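PDB 6V04: uncharacterized conserved protein YndB, AHSA1/START domain from Micromonospora chersina, which is of unknown function but belongs to the START/Bet v1-like superfamily and probably takes part in dynemicin biosynthesis, perhaps in cyclase or aromatase chemistry. Local coordinates for residues 165-170 with 200-205. Numbering follows the deposited sequence.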
loop_
_atom_site.group_PDB
_atom_site.type_symbol
_atom_site.label_atom_id
_atom_site.label_comp_id
_atom_site.label_asym_id
_atom_site.label_seq_id
_atom_site.Cartn_x
_atom_site.Cartn_y
_atom_site.Cartn_z
ATOM N N LEU A 165 -8.625 -17.086 8.792
ATOM C CA LEU A 165 -7.604 -17.481 9.750
ATOM C C LEU A 165 -8.028 -18.719 10.528
ATOM O O LEU A 165 -8.193 -18.694 11.757
ATOM C CB LEU A 165 -7.260 -16.318 10.691
ATOM C CG LEU A 165 -6.680 -15.102 9.963
ATOM C CD1 LEU A 165 -6.261 -14.027 10.963
ATOM C CD2 LEU A 165 -5.492 -15.510 9.077
ATOM N N ARG A 166 -8.189 -19.825 9.805
ATOM C CA ARG A 166 -8.481 -21.130 10.377
ATOM C C ARG A 166 -7.529 -22.136 9.759
ATOM O O ARG A 166 -7.161 -22.009 8.589
ATOM C CB ARG A 166 -9.905 -21.567 10.100
ATOM C CG ARG A 166 -10.976 -20.643 10.677
ATOM C CD ARG A 166 -12.322 -21.017 10.117
ATOM N NE ARG A 166 -13.407 -20.199 10.667
ATOM C CZ ARG A 166 -14.572 -20.015 10.062
ATOM N NH1 ARG A 166 -14.817 -20.596 8.893
ATOM N NH2 ARG A 166 -15.495 -19.247 10.630
ATOM N N GLU A 167 -7.142 -23.148 10.538
ATOM C CA GLU A 167 -6.233 -24.132 9.961
ATOM C C GLU A 167 -6.832 -24.729 8.701
ATOM O O GLU A 167 -6.106 -25.012 7.738
ATOM C CB GLU A 167 -5.901 -25.226 10.975
ATOM C CG GLU A 167 -4.804 -24.839 11.972
ATOM C CD GLU A 167 -3.451 -24.547 11.315
ATOM O OE1 GLU A 167 -3.303 -24.766 10.091
ATOM O OE2 GLU A 167 -2.528 -24.096 12.032
ATOM N N GLU A 168 -8.152 -24.882 8.669
ATOM C CA GLU A 168 -8.831 -25.505 7.546
ATOM C C GLU A 168 -9.189 -24.530 6.426
ATOM O O GLU A 168 -9.742 -24.971 5.412
ATOM C CB GLU A 168 -10.094 -26.228 8.036
ATOM C CG GLU A 168 -11.261 -25.341 8.461
ATOM C CD GLU A 168 -11.258 -24.990 9.938
ATOM O OE1 GLU A 168 -10.210 -25.143 10.608
ATOM O OE2 GLU A 168 -12.327 -24.569 10.436
ATOM N N THR A 169 -8.894 -23.227 6.562
ATOM C CA THR A 169 -9.124 -22.278 5.471
ATOM C C THR A 169 -7.874 -21.585 4.941
ATOM O O THR A 169 -7.947 -20.978 3.868
ATOM C CB THR A 169 -10.121 -21.177 5.884
ATOM O OG1 THR A 169 -9.607 -20.444 7.004
ATOM C CG2 THR A 169 -11.476 -21.772 6.239
ATOM N N VAL A 170 -6.737 -21.627 5.647
ATOM C CA VAL A 170 -5.590 -20.846 5.184
ATOM C C VAL A 170 -5.127 -21.295 3.803
ATOM O O VAL A 170 -4.690 -20.464 2.998
ATOM C CB VAL A 170 -4.437 -20.895 6.208
ATOM C CG1 VAL A 170 -4.759 -20.009 7.409
ATOM C CG2 VAL A 170 -4.124 -22.328 6.626
ATOM N N ARG A 200 8.760 -20.854 8.165
ATOM C CA ARG A 200 9.135 -21.261 9.513
ATOM C C ARG A 200 8.243 -20.566 10.537
ATOM O O ARG A 200 7.649 -19.518 10.274
ATOM C CB ARG A 200 10.592 -20.912 9.853
ATOM C CG ARG A 200 11.640 -21.475 8.908
ATOM C CD ARG A 200 11.792 -22.988 9.018
ATOM N NE ARG A 200 13.190 -23.397 8.878
ATOM C CZ ARG A 200 13.595 -24.591 8.452
ATOM N NH1 ARG A 200 12.714 -25.520 8.103
ATOM N NH2 ARG A 200 14.893 -24.855 8.365
ATOM N N ASP A 201 8.213 -21.141 11.740
ATOM C CA ASP A 201 7.592 -20.501 12.905
ATOM C C ASP A 201 6.121 -20.162 12.667
ATOM O O ASP A 201 5.626 -19.113 13.090
ATOM C CB ASP A 201 8.375 -19.252 13.312
ATOM C CG ASP A 201 9.805 -19.575 13.726
ATOM O OD1 ASP A 201 10.021 -20.655 14.313
ATOM O OD2 ASP A 201 10.708 -18.757 13.458
ATOM N N TRP A 202 5.396 -21.072 12.027
ATOM C CA TRP A 202 3.958 -20.887 11.836
ATOM C C TRP A 202 3.242 -20.846 13.182
ATOM O O TRP A 202 3.366 -21.781 13.979
ATOM C CB TRP A 202 3.416 -22.034 10.986
ATOM C CG TRP A 202 1.927 -22.052 10.746
ATOM C CD1 TRP A 202 0.979 -22.657 11.520
ATOM C CD2 TRP A 202 1.231 -21.470 9.639
ATOM N NE1 TRP A 202 -0.272 -22.471 10.969
ATOM C CE2 TRP A 202 -0.142 -21.747 9.814
ATOM C CE3 TRP A 202 1.631 -20.733 8.523
ATOM C CZ2 TRP A 202 -1.102 -21.335 8.904
ATOM C CZ3 TRP A 202 0.675 -20.317 7.626
ATOM C CH2 TRP A 202 -0.674 -20.613 7.819
ATOM N N GLN A 203 2.500 -19.764 13.437
ATOM C CA GLN A 203 1.717 -19.614 14.664
ATOM C C GLN A 203 0.361 -19.027 14.296
ATOM O O GLN A 203 0.267 -17.852 13.939
ATOM C CB GLN A 203 2.428 -18.721 15.683
ATOM C CG GLN A 203 3.770 -19.255 16.176
ATOM C CD GLN A 203 3.658 -20.564 16.935
ATOM O OE1 GLN A 203 2.616 -20.880 17.509
ATOM N NE2 GLN A 203 4.742 -21.336 16.940
ATOM N N LEU A 204 -0.688 -19.831 14.407
ATOM C CA LEU A 204 -2.034 -19.386 14.064
ATOM C C LEU A 204 -2.868 -19.297 15.333
ATOM O O LEU A 204 -3.019 -20.291 16.050
ATOM C CB LEU A 204 -2.680 -20.334 13.055
ATOM C CG LEU A 204 -4.141 -20.048 12.701
ATOM C CD1 LEU A 204 -4.299 -18.648 12.133
ATOM C CD2 LEU A 204 -4.656 -21.079 11.709
ATOM N N ASP A 205 -3.385 -18.097 15.612
ATOM C CA ASP A 205 -4.376 -17.859 16.661
ATOM C C ASP A 205 -5.717 -17.776 15.937
ATOM O O ASP A 205 -6.006 -16.781 15.268
ATOM C CB ASP A 205 -4.041 -16.581 17.425
ATOM C CG ASP A 205 -4.919 -16.366 18.646
ATOM O OD1 ASP A 205 -5.701 -17.268 19.025
ATOM O OD2 ASP A 205 -4.812 -15.271 19.238
#
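Leu204 and Trp202, two residues apart on strand 196-205 and pointing to the same side of it, meet the loop that leads into helix 170-173, and they illustrate how one polar bond can be set beside an apolar patch. Leu204 can be followed outward. Its CB passes 3.9 Å from Glu167 OE2, and CG stands anti to the backbone N (chi1 175°), from where the two methyls part. Leu204 CD1 lies 4.0 Å from Leu165 CB. Leu204 CD2 lies 3.6 Å from Arg166 C and 3.4 Å from Glu167 N. The side chains of Glu167 and Leu204 slide past each other in opposite directions, Glu167 CD coming 3.7 Å from Leu204 CD2.

That glutamate bends at chi2 (-62°) on its way to the indole. Trp202 NE1 donates to Glu167 OE2 at 3.0 Å, with an N-H...O angle of 160°; the oxygen lies near the ring plane and is approached on its syn side. Val170 and Trp202 reach toward each other tip to tip, with Trp202 CZ2 3.9 Å from Val170 CG2. An alanine in place of Trp202 would probably leave Glu167 OE2 without its N-H donor and Val170 CG2 facing a gap. Leu165 joins the loop to Leu210, beside Trp202 and Leu204, in a sheet of order 1-7-6-5-4-3-2 that, with helix 252-277 after it, is consistent with a second Bet v1-like unit. Arg166 NE forms a salt bridge with Glu207 OE2. Leu204 CD2 covers the unpartnered Glu167 N; otherwise apolar touching is joined by a single charge-assisted bond, probably fixing the carboxylate against the indole edge.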